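Local coordinates for protein peptide methionine sulfoxide reductase MsrA (Treponema denticola ATCC 35405, PDB 5FA9) that probably repairs oxidised proteins by reducing methionine sulfoxide to methionine at the expense of thioredoxin, joining an MsrA and an MsrB domain in one chain, at residues B[71-76]-B[109-114]; B[63-68]-B[101-106]; B[209-214]-B[302-307]; B[166-171]-B[216-221]; B[141-144]-B[150-153]. The protein carries 2 engineered substitutions. One frame throughout, in Å; residues are numbered along the deposited sequence.

Contacts 1 to 4 are buried; contact 5 is a surface contact. Contacts 1 and 2 join the same two helices, 65-74 and 104-115, at different levels. Contact 1 is apolar, with aromatic rings and a methionine. Contact 2 mixes a leucine-methionine touch with a polar cluster of amide, carboxylate and waters. Contacts 3 and 4 lie on the MsrB side and share the hairpin of strands 208-212 and 218-221. In each, one aromatic side chain from an irregular segment packs on the hairpin. Contact 5 folds a loop back on its own helix beside the MsrA ligand pocket. It touches contact 1 through Ile153 and Ile75.

Contact 1. Residues B[71-76]-B[109-114]; sequences HYFRII and SFVKFM
Phe73 lays one face of its ring under the side chain of Met114. Met114 CG sits over the middle of the ring, 3.6 Å from the centroid and only 4° off the ring normal. This is a CH-pi contact. Met114 SD lies higher above the same ring, 4.7 Å from the centroid, which adds a more distant Met-aromatic contact. The methionine chain bends at both chi2 and chi3 (-59° at chi3), which turns its methyl back toward the root of the phenylalanine, and Met114 CE ends 3.8 Å from Phe73 CB. The two side chains thus run past each other in opposite directions.

Val111 comes to the rim of the Phe73 ring, near its plane, with CG2 4.3 Å from Phe73 CZ. Phe110 meets the ring obliquely. The two ring planes are 42° apart, and Phe73 CD1 touches Phe110 CE1 at 3.9 Å. Seen from Phe110, the contact is made at the edge of its ring.

This is helix-helix packing in the MsrA domain. Helix 65-74 is the second helix of a ferredoxin-like core, and helix 104-115 follows the last strand of that core. Phe73 lies in the last full turn of its helix; Ile75 is already the first residue to leave helical geometry. Phe110 also rests on Leu69 and Ala70 of helix 65-74. On helix 104-115, Phe110 and Phe113 both touch Pro309 of helix 308-311, and Phe113 meets the ring of Phe317 edge-to-face.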
# COMPACT_ATOMS: atom_id res chain seq x y z
N HIS B 71 7.87 -6.61 16.89
CA HIS B 71 6.65 -7.27 17.34
C HIS B 71 6.68 -8.75 16.97
O HIS B 71 6.28 -9.61 17.76
CB HIS B 71 5.41 -6.61 16.75
CG HIS B 71 5.05 -5.30 17.38
ND1 HIS B 71 4.53 -5.21 18.66
CD2 HIS B 71 5.11 -4.04 16.92
CE1 HIS B 71 4.31 -3.95 18.95
NE2 HIS B 71 4.65 -3.21 17.91
N TYR B 72 7.14 -9.03 15.76
CA TYR B 72 7.18 -10.39 15.24
C TYR B 72 8.06 -11.30 16.10
O TYR B 72 7.64 -12.39 16.49
CB TYR B 72 7.69 -10.39 13.79
CG TYR B 72 7.95 -11.76 13.23
CD1 TYR B 72 6.90 -12.63 12.94
CD2 TYR B 72 9.25 -12.19 12.97
CE1 TYR B 72 7.14 -13.89 12.42
CE2 TYR B 72 9.49 -13.45 12.45
CZ TYR B 72 8.43 -14.29 12.18
OH TYR B 72 8.67 -15.55 11.66
N PHE B 73 9.27 -10.84 16.39
CA PHE B 73 10.20 -11.62 17.21
C PHE B 73 9.73 -11.72 18.66
O PHE B 73 10.14 -12.62 19.39
CB PHE B 73 11.61 -11.01 17.15
CG PHE B 73 12.42 -11.48 15.98
CD1 PHE B 73 12.38 -10.79 14.77
CD2 PHE B 73 13.22 -12.61 16.08
CE1 PHE B 73 13.13 -11.22 13.69
CE2 PHE B 73 13.97 -13.04 15.00
CZ PHE B 73 13.93 -12.35 13.80
N ARG B 74 8.87 -10.79 19.06
CA ARG B 74 8.34 -10.77 20.42
C ARG B 74 7.37 -11.92 20.66
O ARG B 74 7.30 -12.47 21.76
CB ARG B 74 7.65 -9.44 20.70
CG ARG B 74 6.88 -9.39 22.01
CD ARG B 74 5.89 -8.24 22.02
NE ARG B 74 5.41 -7.93 23.36
CZ ARG B 74 4.58 -6.93 23.64
NH1 ARG B 74 4.13 -6.15 22.67
NH2 ARG B 74 4.19 -6.72 24.89
N ILE B 75 6.64 -12.31 19.62
CA ILE B 75 5.58 -13.30 19.76
C ILE B 75 5.97 -14.68 19.24
O ILE B 75 5.13 -15.58 19.18
CB ILE B 75 4.30 -12.85 19.04
CG1 ILE B 75 4.54 -12.75 17.53
CG2 ILE B 75 3.81 -11.52 19.59
CD1 ILE B 75 3.31 -12.40 16.73
N ILE B 76 7.23 -14.87 18.88
CA ILE B 76 7.68 -16.17 18.39
C ILE B 76 8.95 -16.64 19.08
O ILE B 76 9.64 -15.87 19.75
CB ILE B 76 7.95 -16.16 16.87
CG1 ILE B 76 9.19 -15.31 16.56
CG2 ILE B 76 6.73 -15.67 16.10
CD1 ILE B 76 9.76 -15.56 15.19
N SER B 109 19.45 -7.32 8.31
CA SER B 109 20.11 -6.61 9.40
C SER B 109 19.42 -6.83 10.73
O SER B 109 20.07 -6.95 11.77
CB SER B 109 20.18 -5.11 9.10
OG SER B 109 20.95 -4.85 7.94
N PHE B 110 18.09 -6.90 10.71
CA PHE B 110 17.32 -7.06 11.93
C PHE B 110 17.46 -8.48 12.49
O PHE B 110 17.49 -8.67 13.71
CB PHE B 110 15.84 -6.74 11.69
CG PHE B 110 15.08 -6.42 12.94
CD1 PHE B 110 14.48 -7.43 13.69
CD2 PHE B 110 14.96 -5.11 13.38
CE1 PHE B 110 13.78 -7.13 14.84
CE2 PHE B 110 14.27 -4.81 14.54
CZ PHE B 110 13.67 -5.82 15.27
N VAL B 111 17.55 -9.46 11.61
CA VAL B 111 17.76 -10.84 12.02
C VAL B 111 19.13 -11.00 12.68
O VAL B 111 19.27 -11.66 13.71
CB VAL B 111 17.63 -11.82 10.84
CG1 VAL B 111 17.98 -13.24 11.28
CG2 VAL B 111 16.23 -11.77 10.26
N LYS B 112 20.14 -10.38 12.07
CA LYS B 112 21.49 -10.37 12.63
C LYS B 112 21.49 -9.65 13.97
O LYS B 112 22.20 -10.05 14.90
CB LYS B 112 22.47 -9.70 11.66
CG LYS B 112 22.65 -10.43 10.34
CD LYS B 112 23.55 -9.65 9.40
CE LYS B 112 23.61 -10.30 8.03
NZ LYS B 112 24.18 -9.37 7.01
N PHE B 113 20.70 -8.59 14.06
CA PHE B 113 20.52 -7.84 15.30
C PHE B 113 19.94 -8.73 16.40
O PHE B 113 20.40 -8.70 17.54
CB PHE B 113 19.62 -6.63 15.06
CG PHE B 113 19.25 -5.89 16.31
CD1 PHE B 113 20.14 -5.03 16.93
CD2 PHE B 113 17.99 -6.05 16.88
CE1 PHE B 113 19.80 -4.35 18.08
CE2 PHE B 113 17.64 -5.38 18.03
CZ PHE B 113 18.54 -4.53 18.63
N MET B 114 18.92 -9.51 16.04
CA MET B 114 18.25 -10.38 17.00
C MET B 114 19.12 -11.55 17.44
O MET B 114 18.97 -12.07 18.54
CB MET B 114 16.94 -10.91 16.41
CG MET B 114 15.86 -9.85 16.25
SD MET B 114 15.45 -9.04 17.80
CE MET B 114 14.94 -10.44 18.79

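Contact 2. Residues B[63-68]-B[101-106]; sequences VSLQEL and DSMIKE
The amide of Gln66 and the carboxylate of Glu106 lie nearly in one plane, 20° apart. Gln66 NE2 gives a hydrogen bond to Glu106 OE1, 3.1 Å long and almost straight at 172°. The acceptor sits in the amide plane. It offers its anti lone pair, the one turned away from the other carboxylate oxygen. The Gln66 chain bends at chi2 (60°), which brings the amide across to Glu106 at about a right angle to that side chain.

Two waters extend the polar contact. Water 1 accepts from Gln66 NE2 and donates to the backbone Glu106 O at 2.8 Å. Water 2 donates to both Gln66 OE1 and Glu106 OE1, the latter at 2.9 Å. Glu106 OE1 therefore has two donors, and both ends of the amide are used.

The pair ties the first turn of helix 65-74 to helix 104-115, which pack together on the mixed sheet of the MsrA domain. The apolar contact is made by Leu65 CD2, 4.0 Å from Met103 CB. The same methyl also lies beside Glu106 CB and OE1, 3.8 Å from Glu106 OE1. Leu65 and Met103 both rest on Tyr58 of strand 51-59. Ser64 is the N-cap of helix 65-74; its OG accepts a weak bond from Glu67 N at 3.3 Å. Gln66 is also covered by Pro309 and Tyr310 of helix 308-311.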
# COMPACT_ATOMS: atom_id res chain seq x y z
N VAL B 63 3.97 3.12 11.53
CA VAL B 63 4.77 2.03 12.08
C VAL B 63 5.85 1.61 11.09
O VAL B 63 5.58 1.36 9.91
CB VAL B 63 3.89 0.81 12.46
CG1 VAL B 63 3.03 0.36 11.29
CG2 VAL B 63 4.76 -0.33 12.98
N SER B 64 7.09 1.55 11.56
CA SER B 64 8.22 1.17 10.72
C SER B 64 8.34 -0.34 10.60
O SER B 64 7.81 -1.08 11.43
CB SER B 64 9.52 1.76 11.26
OG SER B 64 9.81 1.26 12.55
N LEU B 65 9.04 -0.79 9.56
CA LEU B 65 9.35 -2.20 9.40
C LEU B 65 10.11 -2.73 10.61
O LEU B 65 9.95 -3.88 11.01
CB LEU B 65 10.16 -2.43 8.12
CG LEU B 65 10.58 -3.87 7.81
CD1 LEU B 65 9.36 -4.77 7.70
CD2 LEU B 65 11.41 -3.93 6.54
N GLN B 66 10.93 -1.86 11.20
CA GLN B 66 11.72 -2.21 12.37
C GLN B 66 10.83 -2.60 13.55
O GLN B 66 11.07 -3.60 14.22
CB GLN B 66 12.64 -1.05 12.77
CG GLN B 66 13.89 -0.91 11.91
CD GLN B 66 13.58 -0.68 10.44
OE1 GLN B 66 12.74 0.15 10.10
NE2 GLN B 66 14.27 -1.41 9.57
N GLU B 67 9.79 -1.81 13.79
CA GLU B 67 8.86 -2.09 14.88
C GLU B 67 8.05 -3.36 14.60
O GLU B 67 7.82 -4.17 15.49
CB GLU B 67 7.92 -0.91 15.12
CG GLU B 67 6.88 -1.17 16.21
CD GLU B 67 6.05 0.05 16.55
OE1 GLU B 67 5.06 -0.10 17.31
OE2 GLU B 67 6.37 1.15 16.06
N LEU B 68 7.63 -3.52 13.35
CA LEU B 68 6.86 -4.70 12.95
C LEU B 68 7.65 -5.98 13.16
O LEU B 68 7.10 -6.99 13.61
CB LEU B 68 6.42 -4.58 11.49
CG LEU B 68 5.29 -3.60 11.19
CD1 LEU B 68 4.91 -3.67 9.72
CD2 LEU B 68 4.08 -3.89 12.06
N ASP B 101 11.95 -5.69 -2.77
CA ASP B 101 13.38 -5.99 -2.67
C ASP B 101 14.15 -4.93 -1.89
O ASP B 101 15.30 -5.16 -1.49
CB ASP B 101 13.99 -6.14 -4.07
CG ASP B 101 13.42 -7.33 -4.82
OD1 ASP B 101 13.07 -8.34 -4.17
OD2 ASP B 101 13.32 -7.25 -6.06
N SER B 102 13.53 -3.78 -1.67
CA SER B 102 14.17 -2.71 -0.90
C SER B 102 14.21 -3.05 0.59
O SER B 102 14.93 -2.41 1.36
CB SER B 102 13.43 -1.39 -1.11
OG SER B 102 12.12 -1.43 -0.55
N MET B 103 13.45 -4.07 0.99
CA MET B 103 13.36 -4.46 2.39
C MET B 103 14.42 -5.49 2.78
O MET B 103 14.64 -5.74 3.97
CB MET B 103 11.97 -5.02 2.70
CG MET B 103 10.84 -4.04 2.52
SD MET B 103 9.26 -4.76 3.02
CE MET B 103 8.15 -3.37 2.76
N ILE B 104 15.06 -6.09 1.78
CA ILE B 104 15.98 -7.21 2.00
C ILE B 104 17.08 -6.90 3.02
O ILE B 104 17.29 -7.66 3.96
CB ILE B 104 16.64 -7.66 0.68
CG1 ILE B 104 15.58 -8.11 -0.32
CG2 ILE B 104 17.63 -8.79 0.94
CD1 ILE B 104 16.15 -8.55 -1.65
N LYS B 105 17.76 -5.78 2.84
CA LYS B 105 18.86 -5.42 3.72
C LYS B 105 18.36 -5.03 5.11
O LYS B 105 19.06 -5.23 6.10
CB LYS B 105 19.69 -4.29 3.11
CG LYS B 105 21.18 -4.59 3.06
CD LYS B 105 21.76 -4.32 1.68
CE LYS B 105 23.10 -5.02 1.51
NZ LYS B 105 23.39 -5.34 0.08
N GLU B 106 17.16 -4.48 5.18
CA GLU B 106 16.55 -4.14 6.46
C GLU B 106 16.18 -5.41 7.23
O GLU B 106 16.44 -5.51 8.43
CB GLU B 106 15.32 -3.26 6.27
CG GLU B 106 15.62 -1.85 5.80
CD GLU B 106 14.36 -1.01 5.63
OE1 GLU B 106 13.63 -0.83 6.63
OE2 GLU B 106 14.10 -0.54 4.51
O HOH W 1 16.21 -3.26 10.12
O HOH W 2 12.11 1.51 7.47

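Contact 3. Residues B[209-214]-B[302-307]; sequences IYVDIT and EGYGDY
An extended strand, 209-212, runs beside an irregular loop, 302-307, and the backbones come closest where Ile209 CA and Tyr307 CA are 8.0 Å apart. Side chains fill the gap. Ile209 and Val211 point to the same side of the strand and both meet the ring of Tyr304. Ile209 CD1 lies 3.6 Å from Tyr304 CD2. Its CG1 stands between the backbone N and the carbonyl carbon (chi1 57°), and the chain then extends straight to the ring. Val211 CG2 touches further out, 3.7 Å from Tyr304 CE2. Both methyls sit obliquely to the ring; the Val211 side chain crosses the tyrosine at about a right angle.

The strand is the middle one of the three-stranded antiparallel sheet of the MsrB domain, paired with 218-221 and 291-295. The loop follows helix 296-299. Gly303, with positive phi, is the C-prime residue of the Schellman motif that ends that helix, and Tyr304 comes next. The Tyr304 hydroxyl hydrogen-bonds Gly216 O, though the modelled length is doubtfully short. At the end of the strand Asp212 forms an Asx turn. Its OD1 takes Thr214 N at 3.0 Å and Thr214 OG1 at 2.9 Å, both from the same face of the carboxylate.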
# COMPACT_ATOMS: atom_id res chain seq x y z
N ILE B 209 19.20 8.54 19.21
CA ILE B 209 17.78 8.67 19.53
C ILE B 209 17.52 9.88 20.41
O ILE B 209 18.39 10.34 21.14
CB ILE B 209 17.24 7.41 20.23
CG1 ILE B 209 18.03 7.12 21.51
CG2 ILE B 209 17.29 6.21 19.30
CD1 ILE B 209 17.48 5.97 22.32
N TYR B 210 16.29 10.40 20.33
CA TYR B 210 15.87 11.49 21.19
C TYR B 210 14.93 10.94 22.26
O TYR B 210 13.90 10.33 21.95
CB TYR B 210 15.21 12.60 20.39
CG TYR B 210 16.17 13.30 19.45
CD1 TYR B 210 16.42 12.79 18.18
CD2 TYR B 210 16.84 14.45 19.84
CE1 TYR B 210 17.31 13.42 17.32
CE2 TYR B 210 17.72 15.09 18.99
CZ TYR B 210 17.95 14.57 17.73
OH TYR B 210 18.83 15.20 16.88
N VAL B 211 15.30 11.16 23.51
CA VAL B 211 14.63 10.53 24.63
C VAL B 211 13.82 11.54 25.46
O VAL B 211 14.16 12.73 25.49
CB VAL B 211 15.68 9.80 25.52
CG1 VAL B 211 15.64 10.28 26.97
CG2 VAL B 211 15.52 8.30 25.42
N ASP B 212 12.76 11.07 26.10
CA ASP B 212 11.97 11.90 27.00
C ASP B 212 12.85 12.38 28.15
O ASP B 212 13.41 11.57 28.90
CB ASP B 212 10.76 11.13 27.54
CG ASP B 212 9.74 12.02 28.24
OD1 ASP B 212 10.10 13.14 28.67
OD2 ASP B 212 8.57 11.61 28.35
N ILE B 213 12.97 13.70 28.29
CA ILE B 213 13.85 14.28 29.30
C ILE B 213 13.35 14.04 30.72
O ILE B 213 14.09 14.24 31.69
CB ILE B 213 14.02 15.80 29.06
CG1 ILE B 213 15.31 16.32 29.72
CG2 ILE B 213 12.80 16.57 29.54
CD1 ILE B 213 15.81 17.62 29.13
N THR B 214 12.11 13.60 30.85
CA THR B 214 11.52 13.38 32.17
C THR B 214 11.46 11.91 32.58
O THR B 214 11.40 11.59 33.76
CB THR B 214 10.09 13.96 32.25
OG1 THR B 214 9.22 13.22 31.38
CG2 THR B 214 10.08 15.43 31.84
N GLU B 302 24.28 2.74 27.51
CA GLU B 302 23.31 3.39 28.39
C GLU B 302 21.99 2.63 28.46
O GLU B 302 21.01 3.12 29.01
CB GLU B 302 23.06 4.83 27.93
CG GLU B 302 24.27 5.74 28.07
CD GLU B 302 23.97 7.17 27.64
OE1 GLU B 302 22.81 7.60 27.80
OE2 GLU B 302 24.90 7.85 27.16
N GLY B 303 21.98 1.42 27.89
CA GLY B 303 20.84 0.53 28.03
C GLY B 303 19.80 0.61 26.92
O GLY B 303 18.72 0.05 27.05
N TYR B 304 20.14 1.30 25.83
CA TYR B 304 19.20 1.46 24.73
C TYR B 304 19.57 0.60 23.53
O TYR B 304 19.39 1.00 22.38
CB TYR B 304 19.12 2.93 24.32
CG TYR B 304 18.51 3.82 25.38
CD1 TYR B 304 19.30 4.42 26.35
CD2 TYR B 304 17.14 4.06 25.41
CE1 TYR B 304 18.75 5.22 27.32
CE2 TYR B 304 16.58 4.87 26.38
CZ TYR B 304 17.39 5.45 27.34
OH TYR B 304 16.84 6.25 28.31
N GLY B 305 20.07 -0.60 23.80
CA GLY B 305 20.49 -1.52 22.75
C GLY B 305 19.36 -2.01 21.87
O GLY B 305 19.58 -2.38 20.71
N ASP B 306 18.14 -2.02 22.40
CA ASP B 306 16.99 -2.52 21.67
C ASP B 306 16.50 -1.54 20.60
O ASP B 306 15.70 -1.90 19.74
CB ASP B 306 15.84 -2.83 22.63
CG ASP B 306 16.12 -4.03 23.51
OD1 ASP B 306 17.09 -4.77 23.22
OD2 ASP B 306 15.38 -4.25 24.49
N TYR B 307 17.01 -0.31 20.64
CA TYR B 307 16.52 0.74 19.76
C TYR B 307 17.50 1.07 18.63
O TYR B 307 17.29 2.03 17.88
CB TYR B 307 16.22 2.00 20.57
CG TYR B 307 15.16 1.80 21.64
CD1 TYR B 307 13.81 1.93 21.34
CD2 TYR B 307 15.52 1.47 22.94
CE1 TYR B 307 12.85 1.73 22.31
CE2 TYR B 307 14.56 1.27 23.91
CZ TYR B 307 13.23 1.41 23.59
OH TYR B 307 12.27 1.22 24.56

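Contact 4. Residues B[166-171]-B[216-221]; sequences SKFKVP and GKPLFS
The contact belongs to the join between the two halves of the fusion protein. Residues 166-171 lie in the connection that leads from the MsrA part to helix 173-179, probably part of the linker. Phe168 reaches from there onto the start of strand 218-221 in the MsrB part.

The ring of Phe168 lies against the backbone at Lys217. Lys217 CA stands over the ring centre, 3.7 Å from the centroid and 7° off the normal, a CH-pi contact. Lys217 CB covers the same ring, 3.6 Å from Phe168 CD2. The residues before and after Lys217 also touch the ring, both obliquely. Gly216 O comes to 3.2 Å from Phe168 CE1, which is close packing, and Pro218 CD to 3.9 Å from Phe168 CE2. The phenylalanine puts its ring there with CG anti to its carbonyl carbon (chi1 -56°). Gly216 has a positive phi, a turn geometry that suits glycine.

Past its CG, Lys217 runs on extended and leaves the ring. Its NZ bonds Gln242 O and Thr263 OG1 and forms a salt bridge with Glu165, close to Phe168 in the chain. The lysine thus links the connection to the MsrB domain a second time. Pro218 also packs on Ile209, Val211 and Tyr307.

Further along the strand, Leu219 and Phe220 both face Tyr210. This is a classic beta bulge in the hairpin of strands 208-212 and 218-221, within the three-stranded antiparallel sheet of the MsrB fold.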
# COMPACT_ATOMS: atom_id res chain seq x y z
N SER B 166 10.27 -0.48 32.56
CA SER B 166 10.36 -0.46 34.01
C SER B 166 11.23 0.71 34.48
O SER B 166 11.00 1.26 35.56
CB SER B 166 10.93 -1.78 34.53
OG SER B 166 12.25 -1.99 34.07
N LYS B 167 12.21 1.08 33.67
CA LYS B 167 13.11 2.17 34.02
C LYS B 167 12.59 3.53 33.55
O LYS B 167 13.21 4.56 33.81
CB LYS B 167 14.50 1.93 33.42
CG LYS B 167 15.22 0.70 33.94
CD LYS B 167 16.45 0.40 33.10
CE LYS B 167 17.34 1.63 32.95
NZ LYS B 167 18.40 1.43 31.93
N PHE B 168 11.45 3.53 32.86
CA PHE B 168 10.93 4.78 32.33
C PHE B 168 9.74 5.31 33.12
O PHE B 168 8.78 5.83 32.54
CB PHE B 168 10.52 4.60 30.86
CG PHE B 168 11.63 4.10 29.98
CD1 PHE B 168 12.95 4.46 30.23
CD2 PHE B 168 11.36 3.27 28.90
CE1 PHE B 168 13.97 4.00 29.43
CE2 PHE B 168 12.39 2.81 28.10
CZ PHE B 168 13.69 3.17 28.36
N LYS B 169 9.80 5.18 34.44
CA LYS B 169 8.74 5.69 35.31
C LYS B 169 8.89 7.18 35.59
O LYS B 169 10.00 7.70 35.66
CB LYS B 169 8.68 4.87 36.60
CG LYS B 169 8.12 3.47 36.36
CD LYS B 169 8.50 2.48 37.45
CE LYS B 169 7.82 1.14 37.20
NZ LYS B 169 7.54 0.91 35.75
N VAL B 170 7.76 7.85 35.75
CA VAL B 170 7.72 9.31 35.89
C VAL B 170 7.85 9.78 37.33
O VAL B 170 7.12 9.32 38.21
CB VAL B 170 6.41 9.88 35.32
CG1 VAL B 170 6.56 11.37 35.05
CG2 VAL B 170 6.02 9.15 34.05
N PRO B 171 8.80 10.70 37.57
CA PRO B 171 8.94 11.34 38.88
C PRO B 171 7.75 12.24 39.17
O PRO B 171 7.02 12.61 38.26
CB PRO B 171 10.23 12.16 38.74
CG PRO B 171 10.92 11.62 37.53
CD PRO B 171 9.83 11.15 36.62
N GLY B 216 13.08 9.21 30.25
CA GLY B 216 14.16 8.47 29.63
C GLY B 216 13.71 7.52 28.53
O GLY B 216 14.52 6.78 27.97
N LYS B 217 12.41 7.53 28.24
CA LYS B 217 11.86 6.69 27.18
C LYS B 217 12.09 7.30 25.80
O LYS B 217 11.82 8.48 25.60
CB LYS B 217 10.37 6.45 27.42
CG LYS B 217 9.70 5.58 26.36
CD LYS B 217 8.28 5.22 26.77
CE LYS B 217 7.49 4.67 25.59
NZ LYS B 217 6.08 4.36 25.97
N PRO B 218 12.58 6.49 24.85
CA PRO B 218 12.82 6.94 23.47
C PRO B 218 11.55 7.46 22.79
O PRO B 218 10.50 6.83 22.90
CB PRO B 218 13.33 5.67 22.78
CG PRO B 218 13.93 4.86 23.87
CD PRO B 218 13.05 5.11 25.06
N LEU B 219 11.66 8.59 22.11
CA LEU B 219 10.51 9.20 21.46
C LEU B 219 10.71 9.36 19.95
O LEU B 219 9.79 9.15 19.17
CB LEU B 219 10.20 10.56 22.09
CG LEU B 219 9.88 10.57 23.58
CD1 LEU B 219 9.72 11.99 24.08
CD2 LEU B 219 8.63 9.75 23.85
N PHE B 220 11.92 9.74 19.55
CA PHE B 220 12.21 9.98 18.14
C PHE B 220 13.60 9.47 17.74
O PHE B 220 14.49 9.35 18.58
CB PHE B 220 12.09 11.47 17.82
CG PHE B 220 10.72 12.03 18.05
CD1 PHE B 220 9.74 11.92 17.08
CD2 PHE B 220 10.42 12.67 19.24
CE1 PHE B 220 8.47 12.43 17.29
CE2 PHE B 220 9.15 13.19 19.46
CZ PHE B 220 8.18 13.07 18.48
N SER B 221 13.75 9.16 16.46
CA SER B 221 15.03 8.72 15.91
C SER B 221 15.63 9.79 15.01
O SER B 221 14.91 10.55 14.36
CB SER B 221 14.86 7.42 15.14
OG SER B 221 16.06 7.06 14.47

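Contact 5. Residues B[141-144]-B[150-153]; sequences DYLQ and YCHI
Leu143 spreads its two methyls over the backbone and side chain of the returning loop. Its CG is anti to the carbonyl carbon (chi1 -64°), which sends the two methyls toward residues 150 and 151. Leu143 CD1 touches Cys151 SG at 3.7 Å and Cys151 CB at 3.8 Å, and both of these touches are apolar. Leu143 CD2 packs against the carbonyl oxygen of the residue before, 3.5 Å from Tyr150 O.

Tyr142 also points at the loop. Tyr150 N comes to the edge of its ring, near the plane, 4.3 Å from Tyr142 CE2. The Tyr142 ring is stacked with that of Trp13. Tyr150 behaves differently. Its ring turns away from the helix, with CG anti to the backbone N (chi1 164°). There its hydroxyl bonds Asp87 OD2. His152 N lies above one face of the Tyr150 ring, offset toward the rim. Tyr142, Tyr150 and Cys151 also touch a crystal neighbour, which may influence their positions.

The loop after helix 142-145 is thus folded back on that helix at the protein surface. The Tyr150 side chain lies about 4 Å from that of Ser11, the engineered residue at the predicted active-site position. It is about 6 Å from the bound dithiane diol. Trp13 lines the pocket of that ligand. The arrangement is consistent with a place at the border of the MsrA active site.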
# COMPACT_ATOMS: atom_id res chain seq x y z
N ASP B 141 -9.90 -13.18 10.12
CA ASP B 141 -10.34 -12.62 11.39
C ASP B 141 -11.06 -13.68 12.22
O ASP B 141 -12.16 -13.45 12.72
CB ASP B 141 -11.25 -11.40 11.17
CG ASP B 141 -10.46 -10.13 10.91
OD1 ASP B 141 -9.30 -10.05 11.37
OD2 ASP B 141 -10.99 -9.23 10.24
N TYR B 142 -10.42 -14.84 12.34
CA TYR B 142 -10.99 -15.99 13.03
C TYR B 142 -11.32 -15.67 14.49
O TYR B 142 -12.42 -15.95 14.96
CB TYR B 142 -10.03 -17.18 12.95
CG TYR B 142 -10.48 -18.41 13.70
CD1 TYR B 142 -11.31 -19.35 13.10
CD2 TYR B 142 -10.06 -18.65 15.01
CE1 TYR B 142 -11.72 -20.48 13.79
CE2 TYR B 142 -10.46 -19.77 15.69
CZ TYR B 142 -11.29 -20.69 15.08
OH TYR B 142 -11.70 -21.81 15.76
N LEU B 143 -10.36 -15.09 15.20
CA LEU B 143 -10.53 -14.79 16.61
C LEU B 143 -11.53 -13.66 16.83
O LEU B 143 -12.07 -13.50 17.93
CB LEU B 143 -9.18 -14.42 17.25
CG LEU B 143 -8.14 -15.54 17.27
CD1 LEU B 143 -6.85 -15.06 17.91
CD2 LEU B 143 -8.69 -16.76 18.00
N GLN B 144 -11.78 -12.88 15.79
CA GLN B 144 -12.78 -11.82 15.86
C GLN B 144 -14.18 -12.42 15.75
O GLN B 144 -15.11 -12.01 16.45
CB GLN B 144 -12.55 -10.78 14.77
CG GLN B 144 -13.04 -9.39 15.13
CD GLN B 144 -12.21 -8.74 16.23
OE1 GLN B 144 -11.07 -9.14 16.48
NE2 GLN B 144 -12.78 -7.74 16.89
N TYR B 150 -8.80 -20.79 19.56
CA TYR B 150 -7.46 -21.12 20.04
C TYR B 150 -6.45 -20.04 19.63
O TYR B 150 -6.52 -19.51 18.52
CB TYR B 150 -7.02 -22.48 19.51
CG TYR B 150 -5.54 -22.76 19.62
CD1 TYR B 150 -4.96 -23.08 20.84
CD2 TYR B 150 -4.72 -22.72 18.50
CE1 TYR B 150 -3.60 -23.33 20.95
CE2 TYR B 150 -3.36 -22.98 18.59
CZ TYR B 150 -2.81 -23.29 19.82
OH TYR B 150 -1.46 -23.55 19.91
N CYS B 151 -5.52 -19.74 20.53
CA CYS B 151 -4.53 -18.70 20.30
C CYS B 151 -3.36 -18.84 21.26
O CYS B 151 -3.48 -18.56 22.45
CB CYS B 151 -5.17 -17.32 20.43
SG CYS B 151 -4.05 -15.94 20.11
N HIS B 152 -2.22 -19.29 20.74
CA HIS B 152 -1.01 -19.44 21.55
C HIS B 152 -0.51 -18.08 22.04
O HIS B 152 -0.10 -17.95 23.20
CB HIS B 152 0.09 -20.14 20.75
CG HIS B 152 1.35 -20.36 21.53
ND1 HIS B 152 1.39 -21.14 22.67
CD2 HIS B 152 2.61 -19.90 21.34
CE1 HIS B 152 2.63 -21.16 23.14
NE2 HIS B 152 3.38 -20.41 22.36
N ILE B 153 -0.55 -17.09 21.16
CA ILE B 153 -0.09 -15.75 21.48
C ILE B 153 -0.99 -15.10 22.53
O ILE B 153 -2.20 -15.29 22.53
CB ILE B 153 -0.05 -14.85 20.23
CG1 ILE B 153 0.64 -15.57 19.07
CG2 ILE B 153 0.64 -13.52 20.52
CD1 ILE B 153 2.01 -16.12 19.42